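Local coordinates for protein putative polysaccharide binding proteins (DUF1812) (Bacteroides thetaiotaomicron VPI-5482, PDB 3GF8) that is probably a lipid-attached outer-membrane component of fimbrial assembly, of the FimB/Mfa2 family, and may bind polysaccharide, at residues 39-44 against 68-73; 77-82 against 139-144; 120-125 against 147-152; 106-111 against 191-196. One frame throughout, in Å; residues are numbered along the deposited sequence. Where two conformers were deposited one is given.

Contact 1 of 4, residues 39-44 against 68-73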
# COMPACT_ATOMS: atom_id res chain seq x y z
N VAL A 39 5.72 -14.87 -2.28
CA VAL A 39 6.67 -14.29 -1.34
C VAL A 39 8.04 -14.41 -2.00
O VAL A 39 8.30 -15.39 -2.71
CB VAL A 39 6.61 -14.98 0.02
CG1 VAL A 39 5.28 -14.68 0.71
CG2 VAL A 39 6.76 -16.55 -0.13
N GLU A 40 8.89 -13.41 -1.79
CA GLU A 40 10.25 -13.50 -2.24
C GLU A 40 11.15 -13.05 -1.10
O GLU A 40 11.15 -11.87 -0.71
CB GLU A 40 10.45 -12.70 -3.50
CG GLU A 40 11.87 -12.80 -4.13
CD GLU A 40 11.93 -12.17 -5.54
OE1 GLU A 40 11.89 -10.92 -5.70
OE2 GLU A 40 11.99 -12.95 -6.50
N LEU A 41 11.89 -14.01 -0.55
CA LEU A 41 12.75 -13.79 0.62
C LEU A 41 14.14 -13.37 0.13
O LEU A 41 14.71 -14.02 -0.74
CB LEU A 41 12.87 -15.08 1.45
CG LEU A 41 13.55 -14.97 2.82
CD1 LEU A 41 12.63 -14.36 3.84
CD2 LEU A 41 14.05 -16.34 3.31
N TYR A 42 14.67 -12.31 0.71
CA TYR A 42 16.02 -11.85 0.42
C TYR A 42 16.90 -12.20 1.64
O TYR A 42 16.52 -11.91 2.78
CB TYR A 42 15.98 -10.33 0.13
CG TYR A 42 15.38 -10.03 -1.23
CD1 TYR A 42 14.01 -10.12 -1.45
CD2 TYR A 42 16.20 -9.73 -2.33
CE1 TYR A 42 13.47 -9.90 -2.73
CE2 TYR A 42 15.66 -9.49 -3.59
CZ TYR A 42 14.29 -9.58 -3.78
OH TYR A 42 13.77 -9.34 -5.03
N VAL A 43 18.06 -12.81 1.40
CA VAL A 43 18.97 -13.23 2.47
C VAL A 43 20.33 -12.55 2.34
O VAL A 43 20.95 -12.55 1.28
CB VAL A 43 19.17 -14.75 2.49
CG1 VAL A 43 20.16 -15.16 3.62
CG2 VAL A 43 17.83 -15.45 2.67
N PHE A 44 20.76 -11.92 3.42
CA PHE A 44 22.00 -11.19 3.48
C PHE A 44 22.81 -11.78 4.64
O PHE A 44 22.25 -12.32 5.58
CB PHE A 44 21.71 -9.71 3.74
CG PHE A 44 20.94 -9.03 2.64
CD1 PHE A 44 19.56 -9.06 2.62
CD2 PHE A 44 21.61 -8.36 1.62
CE1 PHE A 44 18.86 -8.44 1.59
CE2 PHE A 44 20.91 -7.74 0.60
CZ PHE A 44 19.53 -7.78 0.58
N MSE A 68 8.46 -21.79 4.29
CA MSE A 68 9.49 -21.83 3.27
C MSE A 68 10.73 -22.53 3.84
O MSE A 68 11.25 -22.15 4.88
CB MSE A 68 9.87 -20.44 2.81
CG MSE A 68 11.00 -20.40 1.81
SE MSE A 68 11.42 -18.62 1.14
CE MSE A 68 10.03 -18.54 -0.22
N GLU A 69 11.21 -23.55 3.13
CA GLU A 69 12.41 -24.25 3.52
C GLU A 69 13.64 -23.55 2.93
O GLU A 69 13.77 -23.46 1.72
CB GLU A 69 12.30 -25.71 3.07
CG GLU A 69 11.26 -26.55 3.90
N VAL A 70 14.52 -23.03 3.77
CA VAL A 70 15.66 -22.24 3.31
C VAL A 70 16.98 -23.00 3.60
O VAL A 70 17.35 -23.14 4.76
CB VAL A 70 15.68 -20.84 4.02
CG1 VAL A 70 16.92 -20.03 3.64
CG2 VAL A 70 14.38 -20.02 3.75
N GLU A 71 17.70 -23.46 2.56
CA GLU A 71 19.02 -24.11 2.74
C GLU A 71 20.07 -23.06 3.03
O GLU A 71 20.36 -22.23 2.19
CB GLU A 71 19.42 -24.90 1.50
CG GLU A 71 20.87 -25.45 1.51
CD GLU A 71 21.08 -26.52 2.55
OE1 GLU A 71 20.18 -27.38 2.69
OE2 GLU A 71 22.13 -26.51 3.23
N LEU A 72 20.65 -23.11 4.21
CA LEU A 72 21.54 -22.07 4.67
C LEU A 72 22.61 -22.69 5.53
O LEU A 72 22.35 -23.62 6.32
CB LEU A 72 20.72 -21.04 5.49
CG LEU A 72 21.05 -19.56 5.28
CD1 LEU A 72 21.08 -19.27 3.81
CD2 LEU A 72 20.07 -18.62 5.96
N PRO A 73 23.84 -22.23 5.40
CA PRO A 73 24.86 -22.74 6.31
C PRO A 73 24.66 -22.20 7.71
O PRO A 73 23.95 -21.22 7.89
CB PRO A 73 26.16 -22.21 5.73
CG PRO A 73 25.81 -21.66 4.40
CD PRO A 73 24.40 -21.27 4.44

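Contact 2 of 4, residues 77-82 against 139-144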
# COMPACT_ATOMS: atom_id res chain seq x y z
N TYR A 77 22.50 -13.96 9.72
CA TYR A 77 21.94 -13.42 8.49
C TYR A 77 20.92 -12.34 8.82
O TYR A 77 20.43 -12.27 9.94
CB TYR A 77 21.23 -14.52 7.70
CG TYR A 77 22.10 -15.71 7.44
CD1 TYR A 77 22.99 -15.74 6.36
CD2 TYR A 77 22.07 -16.81 8.28
CE1 TYR A 77 23.80 -16.85 6.14
CE2 TYR A 77 22.85 -17.91 8.06
CZ TYR A 77 23.72 -17.92 7.00
OH TYR A 77 24.49 -19.04 6.81
N GLN A 78 20.60 -11.51 7.84
CA GLN A 78 19.37 -10.74 7.87
C GLN A 78 18.46 -11.19 6.75
O GLN A 78 18.92 -11.46 5.65
CB GLN A 78 19.63 -9.27 7.76
CG GLN A 78 20.45 -8.76 8.91
CD GLN A 78 20.60 -7.28 8.88
OE1 GLN A 78 21.22 -6.72 7.98
NE2 GLN A 78 20.04 -6.61 9.89
N PHE A 79 17.17 -11.34 7.06
CA PHE A 79 16.17 -11.67 6.05
C PHE A 79 15.20 -10.52 5.97
O PHE A 79 14.91 -9.84 6.97
CB PHE A 79 15.29 -12.90 6.40
CG PHE A 79 16.02 -14.24 6.56
CD1 PHE A 79 17.37 -14.42 6.26
CD2 PHE A 79 15.28 -15.36 6.99
CE1 PHE A 79 17.98 -15.67 6.45
CE2 PHE A 79 15.86 -16.59 7.17
CZ PHE A 79 17.22 -16.77 6.88
N MSE A 80 14.66 -10.33 4.77
CA MSE A 80 13.51 -9.49 4.55
C MSE A 80 12.78 -10.06 3.34
O MSE A 80 13.26 -11.02 2.76
CB MSE A 80 13.89 -7.98 4.41
CG MSE A 80 14.87 -7.59 3.33
SE MSE A 80 14.07 -7.45 1.60
CE MSE A 80 12.72 -6.05 1.88
N ALA A 81 11.61 -9.53 3.01
CA ALA A 81 10.90 -10.03 1.85
C ALA A 81 10.06 -8.96 1.16
O ALA A 81 9.78 -7.93 1.75
CB ALA A 81 10.04 -11.21 2.22
N TRP A 82 9.75 -9.21 -0.11
CA TRP A 82 8.66 -8.53 -0.82
C TRP A 82 7.70 -9.62 -1.24
O TRP A 82 8.11 -10.69 -1.71
CB TRP A 82 9.17 -7.80 -2.06
CG TRP A 82 9.91 -6.55 -1.80
CD1 TRP A 82 11.26 -6.34 -1.99
CD2 TRP A 82 9.37 -5.31 -1.32
NE1 TRP A 82 11.58 -5.04 -1.65
CE2 TRP A 82 10.44 -4.39 -1.24
CE3 TRP A 82 8.09 -4.88 -0.95
CZ2 TRP A 82 10.27 -3.08 -0.81
CZ3 TRP A 82 7.91 -3.59 -0.53
CH2 TRP A 82 8.99 -2.69 -0.46
N GLN A 139 14.57 -24.91 13.29
CA GLN A 139 14.31 -23.52 13.62
C GLN A 139 13.36 -22.93 12.56
O GLN A 139 13.53 -23.18 11.36
CB GLN A 139 15.65 -22.81 13.58
CG GLN A 139 15.67 -21.40 14.01
CD GLN A 139 17.08 -20.91 14.24
OE1 GLN A 139 17.91 -21.63 14.81
NE2 GLN A 139 17.37 -19.67 13.83
N THR A 140 12.40 -22.12 13.01
CA THR A 140 11.51 -21.39 12.12
C THR A 140 11.54 -19.89 12.42
O THR A 140 11.18 -19.47 13.51
CB THR A 140 10.07 -21.90 12.26
OG1 THR A 140 10.03 -23.28 11.90
CG2 THR A 140 9.08 -21.10 11.39
N GLU A 141 11.90 -19.06 11.44
CA GLU A 141 11.84 -17.61 11.61
C GLU A 141 10.48 -17.10 11.08
O GLU A 141 9.82 -17.76 10.27
CB GLU A 141 12.98 -16.93 10.85
CG GLU A 141 14.36 -17.48 11.18
CD GLU A 141 14.84 -17.13 12.58
OE1 GLU A 141 14.41 -16.08 13.12
OE2 GLU A 141 15.65 -17.91 13.11
N THR A 142 10.07 -15.93 11.54
CA THR A 142 8.83 -15.33 11.07
C THR A 142 9.05 -13.99 10.37
O THR A 142 9.63 -13.04 10.96
CB THR A 142 7.85 -15.08 12.23
OG1 THR A 142 7.67 -16.28 12.99
CG2 THR A 142 6.49 -14.59 11.70
N ILE A 143 8.55 -13.88 9.15
CA ILE A 143 8.51 -12.59 8.45
C ILE A 143 7.16 -11.91 8.66
O ILE A 143 6.11 -12.50 8.47
CB ILE A 143 8.83 -12.71 6.96
CG1 ILE A 143 10.30 -13.16 6.79
CG2 ILE A 143 8.70 -11.33 6.29
CD1 ILE A 143 11.34 -11.99 7.12
N ASN A 144 7.21 -10.66 9.11
CA ASN A 144 6.02 -9.86 9.30
C ASN A 144 5.73 -8.94 8.10
O ASN A 144 6.58 -8.13 7.73
CB ASN A 144 6.13 -9.02 10.56
CG ASN A 144 4.86 -8.32 10.87
OD1 ASN A 144 3.82 -8.95 10.99
ND2 ASN A 144 4.91 -7.01 10.93

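Contact 3 of 4, residues 120-125 against 147-152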
# COMPACT_ATOMS: atom_id res chain seq x y z
N MSE A 120 -2.88 -2.20 -9.40
CA MSE A 120 -1.68 -3.00 -9.14
C MSE A 120 -2.00 -4.27 -8.35
O MSE A 120 -2.82 -4.24 -7.45
CB MSE A 120 -0.67 -2.23 -8.33
CG MSE A 120 0.13 -1.30 -9.12
SE MSE A 120 -0.60 0.42 -8.87
CE MSE A 120 0.33 0.76 -7.33
N GLU A 121 -1.30 -5.36 -8.66
CA GLU A 121 -1.29 -6.52 -7.76
C GLU A 121 -0.75 -6.07 -6.40
O GLU A 121 0.20 -5.23 -6.30
CB GLU A 121 -0.48 -7.68 -8.36
CG GLU A 121 1.04 -7.51 -8.36
CD GLU A 121 1.61 -6.73 -9.54
OE1 GLU A 121 0.86 -6.09 -10.28
OE2 GLU A 121 2.85 -6.78 -9.73
N THR A 122 -1.41 -6.57 -5.36
CA THR A 122 -1.19 -6.11 -4.01
C THR A 122 0.21 -6.47 -3.58
O THR A 122 0.70 -7.59 -3.85
CB THR A 122 -2.22 -6.68 -3.04
OG1 THR A 122 -3.50 -6.17 -3.41
CG2 THR A 122 -1.91 -6.31 -1.57
N LEU A 123 0.85 -5.47 -2.96
CA LEU A 123 2.23 -5.53 -2.57
C LEU A 123 2.37 -5.50 -1.04
O LEU A 123 1.78 -4.63 -0.38
CB LEU A 123 2.98 -4.33 -3.16
CG LEU A 123 4.47 -4.32 -2.87
CD1 LEU A 123 5.14 -5.47 -3.64
CD2 LEU A 123 5.05 -2.97 -3.26
N TRP A 124 3.13 -6.46 -0.49
CA TRP A 124 3.47 -6.47 0.94
C TRP A 124 4.98 -6.40 1.16
O TRP A 124 5.75 -7.01 0.41
CB TRP A 124 2.96 -7.73 1.67
CG TRP A 124 1.48 -7.90 1.79
CD1 TRP A 124 0.70 -7.56 2.85
CD2 TRP A 124 0.60 -8.52 0.83
NE1 TRP A 124 -0.61 -7.90 2.61
CE2 TRP A 124 -0.71 -8.48 1.38
CE3 TRP A 124 0.77 -9.07 -0.44
CZ2 TRP A 124 -1.83 -8.98 0.69
CZ3 TRP A 124 -0.35 -9.57 -1.12
CH2 TRP A 124 -1.62 -9.53 -0.54
N TYR A 125 5.37 -5.67 2.21
CA TYR A 125 6.76 -5.53 2.63
C TYR A 125 7.01 -6.44 3.83
O TYR A 125 6.21 -6.49 4.76
CB TYR A 125 7.05 -4.08 2.98
CG TYR A 125 8.38 -3.90 3.65
CD1 TYR A 125 9.56 -3.93 2.92
CD2 TYR A 125 8.47 -3.70 5.03
CE1 TYR A 125 10.80 -3.78 3.53
CE2 TYR A 125 9.70 -3.53 5.66
CZ TYR A 125 10.86 -3.59 4.91
OH TYR A 125 12.08 -3.45 5.53
N ARG A 147 1.13 -4.16 4.37
CA ARG A 147 0.56 -3.88 3.08
C ARG A 147 0.91 -2.50 2.66
O ARG A 147 0.73 -1.55 3.42
CB ARG A 147 -0.96 -4.08 3.06
CG ARG A 147 -1.52 -3.97 1.68
CD ARG A 147 -2.93 -4.54 1.54
NE ARG A 147 -3.60 -3.97 0.38
CZ ARG A 147 -4.83 -4.27 -0.00
NH1 ARG A 147 -5.58 -5.12 0.68
NH2 ARG A 147 -5.33 -3.71 -1.08
N ASP A 148 1.41 -2.39 1.42
CA ASP A 148 1.92 -1.11 0.91
C ASP A 148 1.00 -0.45 -0.12
O ASP A 148 1.06 0.78 -0.34
CB ASP A 148 3.30 -1.33 0.28
CG ASP A 148 4.45 -1.29 1.28
OD1 ASP A 148 4.23 -1.01 2.48
OD2 ASP A 148 5.59 -1.53 0.85
N THR A 149 0.19 -1.25 -0.79
CA THR A 149 -0.71 -0.74 -1.80
C THR A 149 -2.09 -0.50 -1.16
O THR A 149 -2.55 -1.28 -0.31
CB THR A 149 -0.80 -1.68 -2.99
OG1 THR A 149 -0.99 -3.02 -2.54
CG2 THR A 149 0.48 -1.59 -3.82
N LYS A 150 -2.71 0.61 -1.56
CA LYS A 150 -3.92 1.10 -0.91
C LYS A 150 -5.02 1.34 -1.97
O LYS A 150 -4.83 2.04 -2.97
CB LYS A 150 -3.58 2.37 -0.14
CG LYS A 150 -2.44 2.20 0.85
CD LYS A 150 -2.83 1.28 2.05
CE LYS A 150 -1.61 0.64 2.69
NZ LYS A 150 -1.94 -0.08 3.99
N ILE A 151 -6.18 0.75 -1.73
CA ILE A 151 -7.28 0.85 -2.65
C ILE A 151 -8.27 1.82 -2.03
O ILE A 151 -8.52 1.78 -0.82
CB ILE A 151 -7.86 -0.54 -2.92
CG1 ILE A 151 -6.80 -1.38 -3.66
CG2 ILE A 151 -9.15 -0.41 -3.73
CD1 ILE A 151 -7.20 -2.75 -4.01
N VAL A 152 -8.78 2.73 -2.84
CA VAL A 152 -9.73 3.73 -2.34
C VAL A 152 -10.89 3.85 -3.31
O VAL A 152 -10.68 3.95 -4.52
CB VAL A 152 -9.11 5.12 -2.11
CG1 VAL A 152 -7.75 5.02 -1.49
CG2 VAL A 152 -9.03 5.86 -3.37
O HOH W 1 -3.58 -3.41 -3.34

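Contact 4 of 4, residues 106-111 against 191-196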
# COMPACT_ATOMS: atom_id res chain seq x y z
N LEU A 106 12.49 -1.05 -4.87
CA LEU A 106 11.34 -1.49 -5.62
C LEU A 106 10.76 -0.21 -6.21
O LEU A 106 10.59 0.80 -5.51
CB LEU A 106 10.37 -2.21 -4.72
CG LEU A 106 9.06 -2.79 -5.32
CD1 LEU A 106 8.59 -4.01 -4.56
CD2 LEU A 106 7.99 -1.76 -5.31
N LYS A 107 10.50 -0.22 -7.51
CA LYS A 107 9.94 0.95 -8.15
C LYS A 107 8.69 0.57 -8.92
O LYS A 107 8.69 -0.38 -9.69
CB LYS A 107 10.98 1.62 -9.05
CG LYS A 107 10.45 2.86 -9.71
CD LYS A 107 11.42 3.48 -10.68
CE LYS A 107 12.20 4.61 -10.01
NZ LYS A 107 13.22 5.20 -10.92
N LEU A 108 7.59 1.28 -8.67
CA LEU A 108 6.37 1.10 -9.48
C LEU A 108 6.69 1.55 -10.90
O LEU A 108 7.26 2.63 -11.10
CB LEU A 108 5.22 1.95 -8.92
CG LEU A 108 3.87 2.00 -9.64
CD1 LEU A 108 3.22 0.62 -9.70
CD2 LEU A 108 2.91 3.05 -8.96
N LYS A 109 6.38 0.71 -11.88
CA LYS A 109 6.64 1.03 -13.27
C LYS A 109 5.73 2.15 -13.72
O LYS A 109 4.53 2.18 -13.36
CB LYS A 109 6.40 -0.20 -14.15
CG LYS A 109 7.43 -1.33 -13.91
CD LYS A 109 7.17 -2.45 -14.91
CE LYS A 109 7.97 -3.70 -14.66
NZ LYS A 109 7.33 -4.86 -15.35
N ARG A 110 6.29 3.08 -14.48
CA ARG A 110 5.53 4.16 -15.11
C ARG A 110 6.08 4.52 -16.49
O ARG A 110 7.23 4.28 -16.80
CB ARG A 110 5.44 5.41 -14.23
CG ARG A 110 6.72 6.31 -14.22
CD ARG A 110 7.97 5.53 -13.79
NE ARG A 110 7.89 5.06 -12.40
CZ ARG A 110 8.36 5.73 -11.34
NH1 ARG A 110 8.95 6.91 -11.49
NH2 ARG A 110 8.23 5.21 -10.11
N GLU A 111 5.24 5.11 -17.30
CA GLU A 111 5.60 5.70 -18.57
C GLU A 111 6.03 7.14 -18.38
O GLU A 111 5.87 7.67 -17.28
CB GLU A 111 4.38 5.73 -19.43
CG GLU A 111 3.82 4.38 -19.84
CD GLU A 111 2.64 4.58 -20.82
OE1 GLU A 111 1.99 5.68 -20.76
OE2 GLU A 111 2.40 3.65 -21.65
N ASP A 191 9.96 10.69 -8.99
CA ASP A 191 9.00 11.63 -9.57
C ASP A 191 7.69 11.55 -8.85
O ASP A 191 7.38 10.52 -8.26
CB ASP A 191 8.77 11.29 -11.04
CG ASP A 191 9.98 11.57 -11.88
OD1 ASP A 191 10.53 12.68 -11.72
OD2 ASP A 191 10.39 10.71 -12.68
N VAL A 192 6.93 12.65 -8.93
CA VAL A 192 5.53 12.66 -8.52
C VAL A 192 4.65 11.99 -9.57
O VAL A 192 4.68 12.35 -10.75
CB VAL A 192 5.04 14.10 -8.27
CG1 VAL A 192 3.52 14.15 -7.91
CG2 VAL A 192 5.90 14.74 -7.19
N LEU A 193 3.84 11.03 -9.11
CA LEU A 193 2.95 10.28 -9.95
C LEU A 193 1.50 10.76 -9.75
O LEU A 193 1.14 11.25 -8.66
CB LEU A 193 3.07 8.78 -9.64
CG LEU A 193 4.45 8.13 -9.72
CD1 LEU A 193 4.34 6.65 -9.34
CD2 LEU A 193 5.15 8.33 -11.10
N SER A 194 0.71 10.66 -10.83
CA SER A 194 -0.73 10.91 -10.87
C SER A 194 -1.47 9.56 -10.96
O SER A 194 -1.47 8.91 -12.00
CB SER A 194 -1.08 11.79 -12.08
OG SER A 194 -2.47 12.11 -12.15
N PHE A 195 -2.03 9.11 -9.84
CA PHE A 195 -2.79 7.88 -9.84
C PHE A 195 -4.20 8.24 -10.21
O PHE A 195 -4.77 9.16 -9.60
CB PHE A 195 -2.77 7.21 -8.46
CG PHE A 195 -1.40 6.78 -8.01
CD1 PHE A 195 -0.53 7.68 -7.40
CD2 PHE A 195 -0.97 5.46 -8.18
CE1 PHE A 195 0.73 7.27 -6.98
CE2 PHE A 195 0.29 5.05 -7.76
CZ PHE A 195 1.14 5.96 -7.15
N ARG A 196 -4.75 7.53 -11.18
CA ARG A 196 -6.07 7.84 -11.71
C ARG A 196 -6.95 6.63 -11.72
O ARG A 196 -6.44 5.55 -11.64
CB ARG A 196 -5.93 8.34 -13.13
CG ARG A 196 -5.12 9.60 -13.14
CD ARG A 196 -5.02 10.24 -14.49
NE ARG A 196 -4.16 11.39 -14.34
CZ ARG A 196 -3.95 12.31 -15.26
NH1 ARG A 196 -4.58 12.24 -16.41
NH2 ARG A 196 -3.14 13.34 -15.03
O HOH W 2 9.95 8.28 -13.63

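Contact 1 of 4, residues 39-44 against 68-73
Leu41 overlaps Met68, present here as selenomethionine, its CB lying 3.8 Å from the SE atom while its CD2 branch runs on to Val70. The two side chains slant across each other, and Leu41 then meets Val70 at about a right angle, with CD2 3.7 Å from CG2 of Val70. A bend at the last torsion of Met68 (chi3 -82°) turns its methyl group off the line of the chain toward Val39, so that CE and Val39 CG2 meet tip to tip at 3.8 Å. No hydrogen bond links the two segments. This is face-to-face packing of the kind found in a β-sandwich, here in a protein of the transthyretin clan: the axes of strands 39-44 and 68-70 pass 10.3 Å apart at an angle of 24°, and apolar groups fill the interval. Strand 38-44 is bonded to 50-57 and 75-83, whereas 68-70 pairs with 16-21. Val18 of that strand touches both Leu41 and Val70. Farther along the chain the contact is slacker, with Val43 CG1 and Leu72 CD2 approaching tip to tip at 4.2 Å and Phe79 packing against both residues.

Contact 2 of 4, residues 77-82 against 139-144
Two successive turns in the side chain of Ile143 bring it against Phe79: chi1 (-66°) sets CG1 beside its own backbone N, and chi2 (-73°) folds CD1 back toward the strand opposite. That methyl group ends 4.1 Å from Phe79 CB. It also lies 4.2 Å from Met80 CA, so that it rests on the backbone at the junction of these two residues as much as on a side chain. The other branch, CG2, is anti to the backbone N and faces the small side chain of Ala81, with 4.3 Å between CG2 and Ala81 CB. One isoleucine thus spreads its two arms over three consecutive residues of strand 77-82.

The Phe79 ring extends from its CB toward Glu141 and makes a slighter contact there, CE2 to Glu141 CG at 4.4 Å. Only the aliphatic part of the glutamate is used in this way. Its carboxylate turns to Gln139, whose NE2 donates to Glu141 OE2 at 2.6 Å; OE2 lies close to the amide plane. The same NE2 also bonds to Asn132 O, which helps to fix the amide at the start of the strand.

No hydrogen bond joins the two segments. Ile143 is further surrounded by Leu41, Val18 and Phe20, while Val18 and Val43 touch Phe79. The strands make an angle of 42° and their axes come within 7.7 Å, which is consistent with two walls of a transthyretin-like β-sandwich, strand 124-133 pairing with both strands where the walls come together.

Contact 3 of 4, residues 120-125 against 147-152
Leu123 and Thr149 are joined by a nearly straight bond, from Leu123 N to Thr149 OG1 at 3.1 Å, near the open end of the β-hairpin formed by strands 124-133 and 139-158. A side-chain oxygen takes the place of a backbone carbonyl here, and chi1 of 48° puts that OG1 in the crowded position between its own N and carbonyl carbon. Regular pairing reappears next door: Asp148 N donates to Leu123 O at 2.9 Å, and Trp124 and Arg147 form an antiparallel non-hydrogen-bonded pair. Within this pair Arg147 CG lies over one face of the indole. Farther out, Thr122 crosses the arginine at about a right angle, its CG2 above a face of the guanidinium and 3.5 Å from NE.

The arginine is positioned partly by its own segment, for NE donates to Thr149 O at 3.0 Å. An alanine in place of Arg147 would probably leave Thr149 O without this donor and open a gap beside Thr122 CG2 and the Trp124 face. In the next shell Lys150 NZ bonds to Arg147 O, and also to Ser265, Leu261 and Gln264, while Asp148 OD1 is held by Asn185 ND2. A water links the two threonines, 2.8 Å from Thr122 OG1 and 2.7 Å from Thr149 OG1, with a weak third bond from Arg147 NH2.

Contact 4 of 4, residues 106-111 against 191-196
Leu108 and Phe195 meet tip to tip in the tight part of this contact, with CD2 of the leucine 3.5 Å from CE2 of the ring and somewhat farther from CZ. The same methyl group touches Leu193 CD1 at 3.9 Å, so a single branch serves two partners. Ile116 touches both Leu108 and Phe195, and Met120 packs on Leu108.

Toward solvent the contact passes to Arg110, which doubles back on itself through bends at chi2 (-57°) and chi3 (-65°). Its NE and NH2 both donate to Leu108 O, a side-on grip by two nitrogens lying in the carbonyl plane, NE being 2.8 Å from that oxygen. Held so, the guanidinium offers one face to Leu193 CD2, which sits 4.0 Å above its centre, and the opposite face to Lys107 CD. The polar rim is looser: Asp191 OD2 remains 4.2 Å from Arg110 NH1, and a water bridges them, accepting from NH1 and donating to OD2. NH2 has a direct salt bridge with Asp190. An alanine in place of Arg110 would probably leave Asp190 without its charged mate, deprive Leu108 O of two donors and uncover Leu193 CD2.

The contact is a side-chain junction between two β-sheets: the end of strand 105-108, from a three-stranded antiparallel sheet, meets strand 193-195 of a mixed sheet, and the loops beside them supply the polar margin.

Contacts 1 and 2 belong to one β-sandwich: their centres are about 8 Å apart, and neighbouring strands 38-44 and 75-83 join them through probable hydrogen bonds from Tyr42 N to Met80 O and from Glu40 N to Trp82 O. Contact 3 lies farther along strand 139-158, about 20 Å from contact 2 between centres, where the Trp82 ring reaches Asp148 and Tyr125. Contact 4, its centre about 14 Å from that of contact 3, meets it through Met120 on Leu108 and Leu123 on Leu106. Trp82 also touches Leu106, tying contact 2 to contact 4. Contact 3, near the centre of the chain, thus touches both contact 2 and contact 4.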